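PDB 4QP0: endo-beta-mannanase from Rhizomucor miehei, which probably hydrolyses internal beta-1,4-mannosidic linkages at random in mannans, galactomannans and glucomannans, as a secreted family 5 glycoside hydrolase. Local coordinates for residues E22-Y27 with P50-W55; M291-L296 with A322-A327; S141-I146 with S203-S208. All blocks are in the same frame, centred on the assembly; numbering follows the deposited sequence.

Contact 1 (E22-Y27 with P50-W55); sequences EGTNAY and PVVRTW
Asn25 and Arg53 sit side by side on two parallel strands and point the same way, into the barrel. The Arg53 chain is extended from CG to NE, with CG anti to the backbone N (chi1 -175°). Its NH1 donates to Asn25 OD1 at 2.8 Å. The acceptor lies close to the guanidinium plane, and NH1 lies in the plane of the amide carbonyl, although the two flat groups are turned 67° apart. The guanidinium has stronger partners beyond this pair: NE forms salt bridges to Glu171 and Glu292, NH1 to Glu293, and NH2 bonds Asn174. This network fixes its rotation.

Thr24 and Val52 run alongside each other on the opposite face, with their CG2 methyls 3.8 Å apart. Between these faces run the backbone bonds, Thr24 N to Val51 O, Arg53 N to Thr24 O (2.8 Å) and Ala26 N to Arg53 O. Past the last of them a side chain takes over: Thr54 OG1 donates to Ala26 O at 2.7 Å, from above the carbonyl plane.

At the C-terminal end Tyr27 CB sits over the five-membered ring of Trp55, 3.3 Å from its centroid, in a CH-pi contact. The Tyr27 ring itself meets Trp55 obliquely, with planes at 55°, and Tyr27 CD1 is 3.5 Å from Trp55 CD1.

The pair closes the beta-alpha-beta unit of strand 17-25, helix 34-47 and strand 51-55. Strand 320-323 flanks strand 17-25, and strand 102-106 flanks strand 51-55.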
loop_
_atom_site.group_PDB
_atom_site.type_symbol
_atom_site.label_atom_id
_atom_site.label_comp_id
_atom_site.label_asym_id
_atom_site.label_seq_id
_atom_site.Cartn_x
_atom_site.Cartn_y
_atom_site.Cartn_z
ATOM N N GLU A 22 -12.597 7.714 0.625
ATOM C CA GLU A 22 -12.101 7.040 -0.562
ATOM C C GLU A 22 -10.755 7.678 -0.879
ATOM O O GLU A 22 -10.649 8.897 -0.964
ATOM C CB GLU A 22 -13.062 7.186 -1.744
ATOM C CG GLU A 22 -12.552 6.543 -3.029
ATOM C CD GLU A 22 -13.398 6.889 -4.239
ATOM O OE1 GLU A 22 -14.532 7.379 -4.055
ATOM O OE2 GLU A 22 -12.933 6.669 -5.380
ATOM N N GLY A 23 -9.720 6.858 -1.014
ATOM C CA GLY A 23 -8.409 7.352 -1.396
ATOM C C GLY A 23 -8.082 6.872 -2.790
ATOM O O GLY A 23 -8.951 6.353 -3.476
ATOM N N THR A 24 -6.831 7.038 -3.211
ATOM C CA THR A 24 -6.402 6.523 -4.507
ATOM C C THR A 24 -4.954 6.032 -4.479
ATOM O O THR A 24 -4.264 6.187 -3.477
ATOM C CB THR A 24 -6.616 7.549 -5.644
ATOM O OG1 THR A 24 -6.362 6.918 -6.903
ATOM C CG2 THR A 24 -5.701 8.759 -5.496
ATOM N N ASN A 25 -4.525 5.403 -5.573
ATOM C CA ASN A 25 -3.134 5.004 -5.753
ATOM C C ASN A 25 -2.466 5.827 -6.842
ATOM O O ASN A 25 -3.121 6.256 -7.804
ATOM C CB ASN A 25 -3.018 3.523 -6.109
ATOM C CG ASN A 25 -3.194 2.613 -4.912
ATOM O OD1 ASN A 25 -2.215 2.110 -4.352
ATOM N ND2 ASN A 25 -4.444 2.392 -4.512
ATOM N N ALA A 26 -1.166 6.059 -6.657
ATOM C CA ALA A 26 -0.291 6.677 -7.650
ATOM C C ALA A 26 1.142 6.280 -7.321
ATOM O O ALA A 26 1.960 7.115 -6.918
ATOM C CB ALA A 26 -0.450 8.193 -7.668
ATOM N N TYR A 27 1.431 4.991 -7.491
ATOM C CA TYR A 27 2.752 4.423 -7.237
ATOM C C TYR A 27 3.866 5.226 -7.914
ATOM O O TYR A 27 5.006 5.266 -7.427
ATOM C CB TYR A 27 2.789 2.965 -7.721
ATOM C CG TYR A 27 3.047 2.807 -9.207
ATOM C CD1 TYR A 27 4.347 2.652 -9.692
ATOM C CD2 TYR A 27 1.996 2.823 -10.131
ATOM C CE1 TYR A 27 4.594 2.517 -11.048
ATOM C CE2 TYR A 27 2.234 2.681 -11.493
ATOM C CZ TYR A 27 3.536 2.530 -11.947
ATOM O OH TYR A 27 3.802 2.391 -13.294
ATOM N N PRO A 50 -8.940 12.562 0.045
ATOM C CA PRO A 50 -8.013 13.125 1.028
ATOM C C PRO A 50 -6.741 12.299 1.280
ATOM O O PRO A 50 -5.846 12.766 1.992
ATOM C CB PRO A 50 -8.860 13.165 2.303
ATOM C CG PRO A 50 -9.799 12.010 2.159
ATOM C CD PRO A 50 -9.968 11.719 0.688
ATOM N N VAL A 51 -6.662 11.095 0.716
ATOM C CA VAL A 51 -5.509 10.214 0.954
ATOM C C VAL A 51 -5.019 9.574 -0.338
ATOM O O VAL A 51 -5.824 9.176 -1.184
ATOM C CB VAL A 51 -5.829 9.079 1.967
ATOM C CG1 VAL A 51 -4.635 8.142 2.131
ATOM C CG2 VAL A 51 -6.220 9.639 3.326
ATOM N N VAL A 52 -3.698 9.451 -0.477
ATOM C CA VAL A 52 -3.122 8.687 -1.579
ATOM C C VAL A 52 -2.049 7.671 -1.102
ATOM O O VAL A 52 -1.209 7.970 -0.243
ATOM C CB VAL A 52 -2.640 9.622 -2.724
ATOM C CG1 VAL A 52 -1.508 10.535 -2.273
ATOM C CG2 VAL A 52 -2.256 8.837 -3.971
ATOM N N ARG A 53 -2.129 6.461 -1.649
ATOM C CA ARG A 53 -1.170 5.411 -1.391
ATOM C C ARG A 53 -0.172 5.400 -2.536
ATOM O O ARG A 53 -0.559 5.536 -3.696
ATOM C CB ARG A 53 -1.890 4.078 -1.323
ATOM C CG ARG A 53 -1.010 2.907 -0.940
ATOM C CD ARG A 53 -1.861 1.682 -0.684
ATOM N NE ARG A 53 -1.047 0.480 -0.579
ATOM C CZ ARG A 53 -0.705 -0.292 -1.604
ATOM N NH1 ARG A 53 -1.114 0.003 -2.835
ATOM N NH2 ARG A 53 0.046 -1.365 -1.395
ATOM N N THR A 54 1.108 5.254 -2.209
ATOM C CA THR A 54 2.172 5.338 -3.212
ATOM C C THR A 54 3.470 4.668 -2.753
ATOM O O THR A 54 3.655 4.399 -1.569
ATOM C CB THR A 54 2.433 6.804 -3.650
ATOM O OG1 THR A 54 3.419 6.840 -4.692
ATOM C CG2 THR A 54 2.896 7.667 -2.483
ATOM N N TRP A 55 4.356 4.425 -3.715
ATOM C CA TRP A 55 5.626 3.716 -3.532
ATOM C C TRP A 55 6.678 4.552 -2.850
ATOM O O TRP A 55 6.920 5.693 -3.262
ATOM C CB TRP A 55 6.161 3.307 -4.905
ATOM C CG TRP A 55 5.502 2.112 -5.569
ATOM C CD1 TRP A 55 5.851 1.531 -6.790
ATOM C CD2 TRP A 55 4.385 1.286 -5.067
ATOM N NE1 TRP A 55 5.051 0.455 -7.073
ATOM C CE2 TRP A 55 4.158 0.246 -6.082
ATOM C CE3 TRP A 55 3.587 1.298 -3.921
ATOM C CZ2 TRP A 55 3.157 -0.713 -5.945
ATOM C CZ3 TRP A 55 2.583 0.326 -3.795
ATOM C CH2 TRP A 55 2.373 -0.655 -4.786
#

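Contact 2 (M291-L296 with A322-A327); sequences MEEYGL and AFWQIA
Met291 and Ala322 are joined by a backbone bond between two parallel strands. Ala322 N donates to Met291 O at 2.7 Å, and Trp324 N donates to Tyr294 O at 2.8 Å in the carbonyl plane. Glu292 O and Ala322 O, both acceptors, are 2.9 Å apart. Glu292 O is satisfied elsewhere, by the side-chain amide of Asn25. Ala322 CB lies 3.3 Å from Glu292 O.

The strands are 289-294 and 320-323, joined through helix 299-315. They are the seventh and eighth strands of the (beta/alpha)8 barrel. In family 5 glycosidases the C-terminal end of the seventh strand carries the nucleophile, so this contact probably borders the active site.

The aromatic contacts fall on two sides. Away from the barrel interior, Phe323 CB lies over one face of the Tyr294 ring, 3.9 Å from the centroid, in a CH-pi contact displaced toward CZ. The two side chains are angled against each other. Tyr294 has CG wedged between the backbone N and the carbonyl carbon (chi1 63°), and its OH bonds Gln310 and Asp321.

Toward the site, Glu293 and Trp324 run side by side, pointing the same way. The carboxylate and the indole are 31° from coplanar, and Glu293 CD is 3.6 Å from Trp324 CE3. Glu293 OE1 sits 3.6 Å above one indole face, offset to the rim, and bonds Tyr258 OH. The peptide after Trp324 is cis, and Gln325 CD lies 3.3 Å above the opposite indole face. Trp324 NE1 donates to Asp334.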
loop_
_atom_site.group_PDB
_atom_site.type_symbol
_atom_site.label_atom_id
_atom_site.label_comp_id
_atom_site.label_asym_id
_atom_site.label_seq_id
_atom_site.Cartn_x
_atom_site.Cartn_y
_atom_site.Cartn_z
ATOM N N MET A 291 -9.733 -1.372 1.929
ATOM C CA MET A 291 -9.586 -1.947 0.601
ATOM C C MET A 291 -8.735 -0.955 -0.161
ATOM O O MET A 291 -9.242 -0.051 -0.826
ATOM C CB MET A 291 -10.936 -2.150 -0.077
ATOM C CG MET A 291 -10.840 -2.747 -1.471
ATOM S SD MET A 291 -12.409 -3.427 -2.031
ATOM C CE MET A 291 -13.394 -1.951 -2.311
ATOM N N GLU A 292 -7.424 -1.111 -0.031
ATOM C CA GLU A 292 -6.520 -0.051 -0.449
ATOM C C GLU A 292 -6.155 -0.139 -1.921
ATOM O O GLU A 292 -5.578 0.801 -2.466
ATOM C CB GLU A 292 -5.268 -0.060 0.413
ATOM C CG GLU A 292 -4.515 -1.378 0.370
ATOM C CD GLU A 292 -3.121 -1.222 0.908
ATOM O OE1 GLU A 292 -2.826 -0.114 1.400
ATOM O OE2 GLU A 292 -2.327 -2.191 0.842
ATOM N N GLU A 293 -6.463 -1.277 -2.540
ATOM C CA GLU A 293 -6.381 -1.429 -3.989
ATOM C C GLU A 293 -7.634 -2.117 -4.489
ATOM O O GLU A 293 -8.039 -3.152 -3.957
ATOM C CB GLU A 293 -5.172 -2.264 -4.410
ATOM C CG GLU A 293 -3.905 -1.472 -4.667
ATOM C CD GLU A 293 -2.789 -2.314 -5.285
ATOM O OE1 GLU A 293 -3.021 -2.977 -6.323
ATOM O OE2 GLU A 293 -1.666 -2.298 -4.737
ATOM N N TYR A 294 -8.261 -1.522 -5.494
ATOM C CA TYR A 294 -9.238 -2.242 -6.301
ATOM C C TYR A 294 -9.241 -1.720 -7.716
ATOM O O TYR A 294 -8.912 -0.553 -7.955
ATOM C CB TYR A 294 -10.638 -2.261 -5.675
ATOM C CG TYR A 294 -11.317 -0.938 -5.513
ATOM C CD1 TYR A 294 -12.231 -0.485 -6.463
ATOM C CD2 TYR A 294 -11.095 -0.157 -4.386
ATOM C CE1 TYR A 294 -12.887 0.728 -6.304
ATOM C CE2 TYR A 294 -11.736 1.055 -4.218
ATOM C CZ TYR A 294 -12.634 1.495 -5.176
ATOM O OH TYR A 294 -13.268 2.702 -5.012
ATOM N N GLY A 295 -9.568 -2.596 -8.656
ATOM C CA GLY A 295 -9.549 -2.203 -10.050
ATOM C C GLY A 295 -10.260 -3.145 -10.985
ATOM O O GLY A 295 -10.374 -4.340 -10.716
ATOM N N LEU A 296 -10.748 -2.582 -12.085
ATOM C CA LEU A 296 -11.265 -3.347 -13.206
ATOM C C LEU A 296 -10.660 -2.796 -14.499
ATOM O O LEU A 296 -10.444 -1.582 -14.623
ATOM C CB LEU A 296 -12.796 -3.312 -13.231
ATOM C CG LEU A 296 -13.458 -4.092 -12.084
ATOM C CD1 LEU A 296 -14.956 -3.829 -12.040
ATOM C CD2 LEU A 296 -13.160 -5.589 -12.175
ATOM N N ALA A 322 -9.362 2.551 -1.431
ATOM C CA ALA A 322 -8.558 3.323 -2.377
ATOM C C ALA A 322 -8.480 2.588 -3.704
ATOM O O ALA A 322 -8.044 1.428 -3.760
ATOM C CB ALA A 322 -7.162 3.580 -1.819
ATOM N N PHE A 323 -8.922 3.257 -4.765
ATOM C CA PHE A 323 -8.966 2.638 -6.081
ATOM C C PHE A 323 -7.629 2.722 -6.774
ATOM O O PHE A 323 -6.821 3.614 -6.503
ATOM C CB PHE A 323 -10.055 3.253 -6.969
ATOM C CG PHE A 323 -9.706 4.603 -7.527
ATOM C CD1 PHE A 323 -9.002 4.718 -8.718
ATOM C CD2 PHE A 323 -10.103 5.756 -6.874
ATOM C CE1 PHE A 323 -8.690 5.964 -9.237
ATOM C CE2 PHE A 323 -9.803 7.008 -7.389
ATOM C CZ PHE A 323 -9.094 7.111 -8.574
ATOM N N TRP A 324 -7.421 1.778 -7.679
ATOM C CA TRP A 324 -6.248 1.755 -8.513
ATOM C C TRP A 324 -6.715 1.970 -9.928
ATOM O O TRP A 324 -7.469 1.153 -10.451
ATOM C CB TRP A 324 -5.525 0.420 -8.349
ATOM C CG TRP A 324 -4.306 0.264 -9.220
ATOM C CD1 TRP A 324 -4.274 0.052 -10.591
ATOM C CD2 TRP A 324 -2.887 0.272 -8.804
ATOM N NE1 TRP A 324 -2.982 -0.052 -11.040
ATOM C CE2 TRP A 324 -2.102 0.078 -10.019
ATOM C CE3 TRP A 324 -2.221 0.430 -7.596
ATOM C CZ2 TRP A 324 -0.707 0.044 -10.005
ATOM C CZ3 TRP A 324 -0.819 0.395 -7.589
ATOM C CH2 TRP A 324 -0.083 0.201 -8.766
ATOM N N GLN A 325 -6.300 3.063 -10.572
ATOM C CA GLN A 325 -5.422 4.088 -9.999
ATOM C C GLN A 325 -5.674 5.405 -10.711
ATOM O O GLN A 325 -6.158 5.408 -11.844
ATOM C CB GLN A 325 -3.951 3.703 -10.160
ATOM C CG GLN A 325 -3.472 3.617 -11.603
ATOM C CD GLN A 325 -2.015 3.199 -11.694
ATOM O OE1 GLN A 325 -1.193 3.565 -10.854
ATOM N NE2 GLN A 325 -1.689 2.434 -12.723
ATOM N N ILE A 326 -5.344 6.517 -10.063
ATOM C CA ILE A 326 -5.471 7.816 -10.724
ATOM C C ILE A 326 -4.386 8.017 -11.796
ATOM O O ILE A 326 -3.246 7.569 -11.643
ATOM C CB ILE A 326 -5.526 8.998 -9.720
ATOM C CG1 ILE A 326 -6.074 10.266 -10.411
ATOM C CG2 ILE A 326 -4.173 9.230 -9.060
ATOM C CD1 ILE A 326 -6.229 11.469 -9.502
ATOM N N ALA A 327 -4.758 8.684 -12.883
ATOM C CA ALA A 327 -3.874 8.838 -14.031
ATOM C C ALA A 327 -3.533 10.288 -14.331
ATOM O O ALA A 327 -4.381 11.048 -14.798
ATOM C CB ALA A 327 -4.488 8.178 -15.258
#

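Contact 3 (S141-I146 with S203-S208); sequences SFKEYI and SEYIKS
Lys143 and Tyr205 face each other across two helices that run roughly parallel, their N-to-C directions 30° apart and their axes 10.6 Å apart at closest approach. Helices 136-151 and 192-209 are neighbours in the outer layer of the (beta/alpha)8 barrel. They precede and follow strand 167-171 in the chain. The backbones come nearest at Ile146 and Ile206, whose CA atoms are 7.2 Å apart.

Packing carries the contact. Tyr205 reaches across with CG anti to its backbone N (chi1 -178°). The extended Lys143 chain crosses one face of its ring obliquely. Lys143 CG lies over the ring centre, 3.8 Å from the centroid, a CH-pi contact. Lys143 CB touches Tyr205 CE2 at 3.6 Å, and Lys143 O is closer still to Tyr205 CE2, at 3.3 Å. The Lys143 ammonium makes a long, weak ion pair with Glu201.

Ile146 works on the barrel side of this pair. Its CG2 sits at the edge of the Tyr205 ring, near the ring plane. The same methyl meets Ile206 CG1 at 3.8 Å, where the two isoleucines cross at about a right angle. Ile206 also rests on Val215 of strand 214-216, which ties this seam to the barrel wall. The other branch of Ile146 turns to its own helix: CD1 lies 3.7 Å above the plane of the Phe142 ring, over its centre.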
loop_
_atom_site.group_PDB
_atom_site.type_symbol
_atom_site.label_atom_id
_atom_site.label_comp_id
_atom_site.label_asym_id
_atom_site.label_seq_id
_atom_site.Cartn_x
_atom_site.Cartn_y
_atom_site.Cartn_z
ATOM N N SER A 141 19.287 -5.264 6.217
ATOM C CA SER A 141 19.346 -4.298 5.130
ATOM C C SER A 141 17.992 -3.614 4.938
ATOM O O SER A 141 17.931 -2.422 4.620
ATOM C CB SER A 141 19.788 -4.981 3.838
ATOM O OG SER A 141 20.026 -4.038 2.812
ATOM N N PHE A 142 16.907 -4.367 5.128
ATOM C CA PHE A 142 15.571 -3.783 5.090
ATOM C C PHE A 142 15.400 -2.854 6.287
ATOM O O PHE A 142 14.878 -1.745 6.146
ATOM C CB PHE A 142 14.476 -4.863 5.039
ATOM C CG PHE A 142 13.084 -4.325 4.756
ATOM C CD1 PHE A 142 12.892 -3.135 4.034
ATOM C CD2 PHE A 142 11.953 -5.023 5.194
ATOM C CE1 PHE A 142 11.613 -2.649 3.782
ATOM C CE2 PHE A 142 10.670 -4.539 4.936
ATOM C CZ PHE A 142 10.502 -3.354 4.233
ATOM N N LYS A 143 15.873 -3.298 7.449
ATOM C CA LYS A 143 15.808 -2.491 8.664
ATOM C C LYS A 143 16.552 -1.162 8.521
ATOM O O LYS A 143 15.961 -0.090 8.713
ATOM C CB LYS A 143 16.332 -3.271 9.863
ATOM C CG LYS A 143 15.328 -4.243 10.451
ATOM C CD LYS A 143 15.966 -5.046 11.575
ATOM C CE LYS A 143 14.944 -5.961 12.233
ATOM N NZ LYS A 143 15.559 -6.775 13.316
ATOM N N GLU A 144 17.833 -1.224 8.165
ATOM C CA GLU A 144 18.625 -0.006 7.996
ATOM C C GLU A 144 17.986 0.974 6.997
ATOM O O GLU A 144 18.096 2.187 7.167
ATOM C CB GLU A 144 20.094 -0.315 7.657
ATOM C CG GLU A 144 20.354 -0.900 6.271
ATOM C CD GLU A 144 21.830 -1.178 5.982
ATOM O OE1 GLU A 144 22.128 -1.782 4.919
ATOM O OE2 GLU A 144 22.693 -0.794 6.808
ATOM N N TYR A 145 17.296 0.445 5.984
ATOM C CA TYR A 145 16.561 1.278 5.030
ATOM C C TYR A 145 15.375 1.953 5.710
ATOM O O TYR A 145 15.177 3.167 5.565
ATOM C CB TYR A 145 16.095 0.467 3.820
ATOM C CG TYR A 145 15.298 1.268 2.806
ATOM C CD1 TYR A 145 15.924 2.210 1.987
ATOM C CD2 TYR A 145 13.921 1.090 2.666
ATOM C CE1 TYR A 145 15.209 2.942 1.051
ATOM C CE2 TYR A 145 13.189 1.828 1.735
ATOM C CZ TYR A 145 13.836 2.751 0.928
ATOM O OH TYR A 145 13.131 3.490 -0.000
ATOM N N ILE A 146 14.604 1.160 6.459
ATOM C CA ILE A 146 13.453 1.656 7.213
ATOM C C ILE A 146 13.891 2.768 8.161
ATOM O O ILE A 146 13.307 3.851 8.155
ATOM C CB ILE A 146 12.728 0.511 7.959
ATOM C CG1 ILE A 146 11.882 -0.292 6.975
ATOM C CG2 ILE A 146 11.862 1.030 9.104
ATOM C CD1 ILE A 146 11.432 -1.636 7.506
ATOM N N SER A 203 7.207 -4.846 11.639
ATOM C CA SER A 203 6.257 -3.841 12.138
ATOM C C SER A 203 6.646 -3.372 13.539
ATOM O O SER A 203 6.497 -2.196 13.861
ATOM C CB SER A 203 4.804 -4.338 12.091
ATOM O OG SER A 203 4.603 -5.478 12.913
ATOM N N GLU A 204 7.162 -4.287 14.360
ATOM C CA GLU A 204 7.710 -3.907 15.664
ATOM C C GLU A 204 8.935 -3.011 15.509
ATOM O O GLU A 204 9.072 -2.028 16.231
ATOM C CB GLU A 204 8.008 -5.125 16.544
ATOM C CG GLU A 204 6.775 -5.659 17.267
ATOM C CD GLU A 204 6.971 -7.041 17.888
ATOM O OE1 GLU A 204 8.099 -7.593 17.826
ATOM O OE2 GLU A 204 5.980 -7.582 18.436
ATOM N N TYR A 205 9.801 -3.325 14.550
ATOM C CA TYR A 205 10.961 -2.471 14.284
ATOM C C TYR A 205 10.542 -1.056 13.876
ATOM O O TYR A 205 11.134 -0.083 14.345
ATOM C CB TYR A 205 11.900 -3.086 13.243
ATOM C CG TYR A 205 13.139 -2.247 12.983
ATOM C CD1 TYR A 205 14.181 -2.191 13.918
ATOM C CD2 TYR A 205 13.268 -1.502 11.805
ATOM C CE1 TYR A 205 15.312 -1.417 13.685
ATOM C CE2 TYR A 205 14.394 -0.725 11.563
ATOM C CZ TYR A 205 15.413 -0.690 12.502
ATOM O OH TYR A 205 16.529 0.077 12.262
ATOM N N ILE A 206 9.529 -0.945 13.013
ATOM C CA ILE A 206 8.958 0.364 12.671
ATOM C C ILE A 206 8.427 1.052 13.930
ATOM O O ILE A 206 8.721 2.227 14.161
ATOM C CB ILE A 206 7.859 0.277 11.576
ATOM C CG1 ILE A 206 8.465 -0.178 10.246
ATOM C CG2 ILE A 206 7.144 1.618 11.400
ATOM C CD1 ILE A 206 7.440 -0.527 9.187
ATOM N N LYS A 207 7.683 0.324 14.759
ATOM C CA LYS A 207 7.116 0.908 15.977
ATOM C C LYS A 207 8.150 1.437 16.985
ATOM O O LYS A 207 7.890 2.431 17.669
ATOM C CB LYS A 207 6.144 -0.065 16.654
ATOM C CG LYS A 207 4.803 -0.209 15.939
ATOM C CD LYS A 207 3.951 1.055 16.021
ATOM C CE LYS A 207 2.577 0.807 15.425
ATOM N NZ LYS A 207 1.610 1.869 15.798
ATOM N N SER A 208 9.315 0.789 17.063
ATOM C CA SER A 208 10.377 1.209 17.984
ATOM C C SER A 208 11.024 2.541 17.596
ATOM O O SER A 208 11.402 3.318 18.469
ATOM C CB SER A 208 11.439 0.103 18.167
ATOM O OG SER A 208 12.284 -0.023 17.033
#

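In the fold
All three contacts belong to one (beta/alpha)8 barrel. Along the chain contact 1 closes first, contact 3 follows and contact 2 comes last. Contacts 1 and 2 share the barrel sheet: strands 17-25 and 320-323 are neighbours, so the first and last strands meet there and the ring closes. Their centres are 8 Å apart, and charged and amide side chains link them near the probable active site. Contact 3 belongs to the helical shell instead. Its centre is about 22 Å from that of contact 1 and about 27 Å from that of contact 2, on the opposite side of the chain's centre from contact 2. It joins two neighbouring helices, 136-151 and 192-209, on the outside of the barrel.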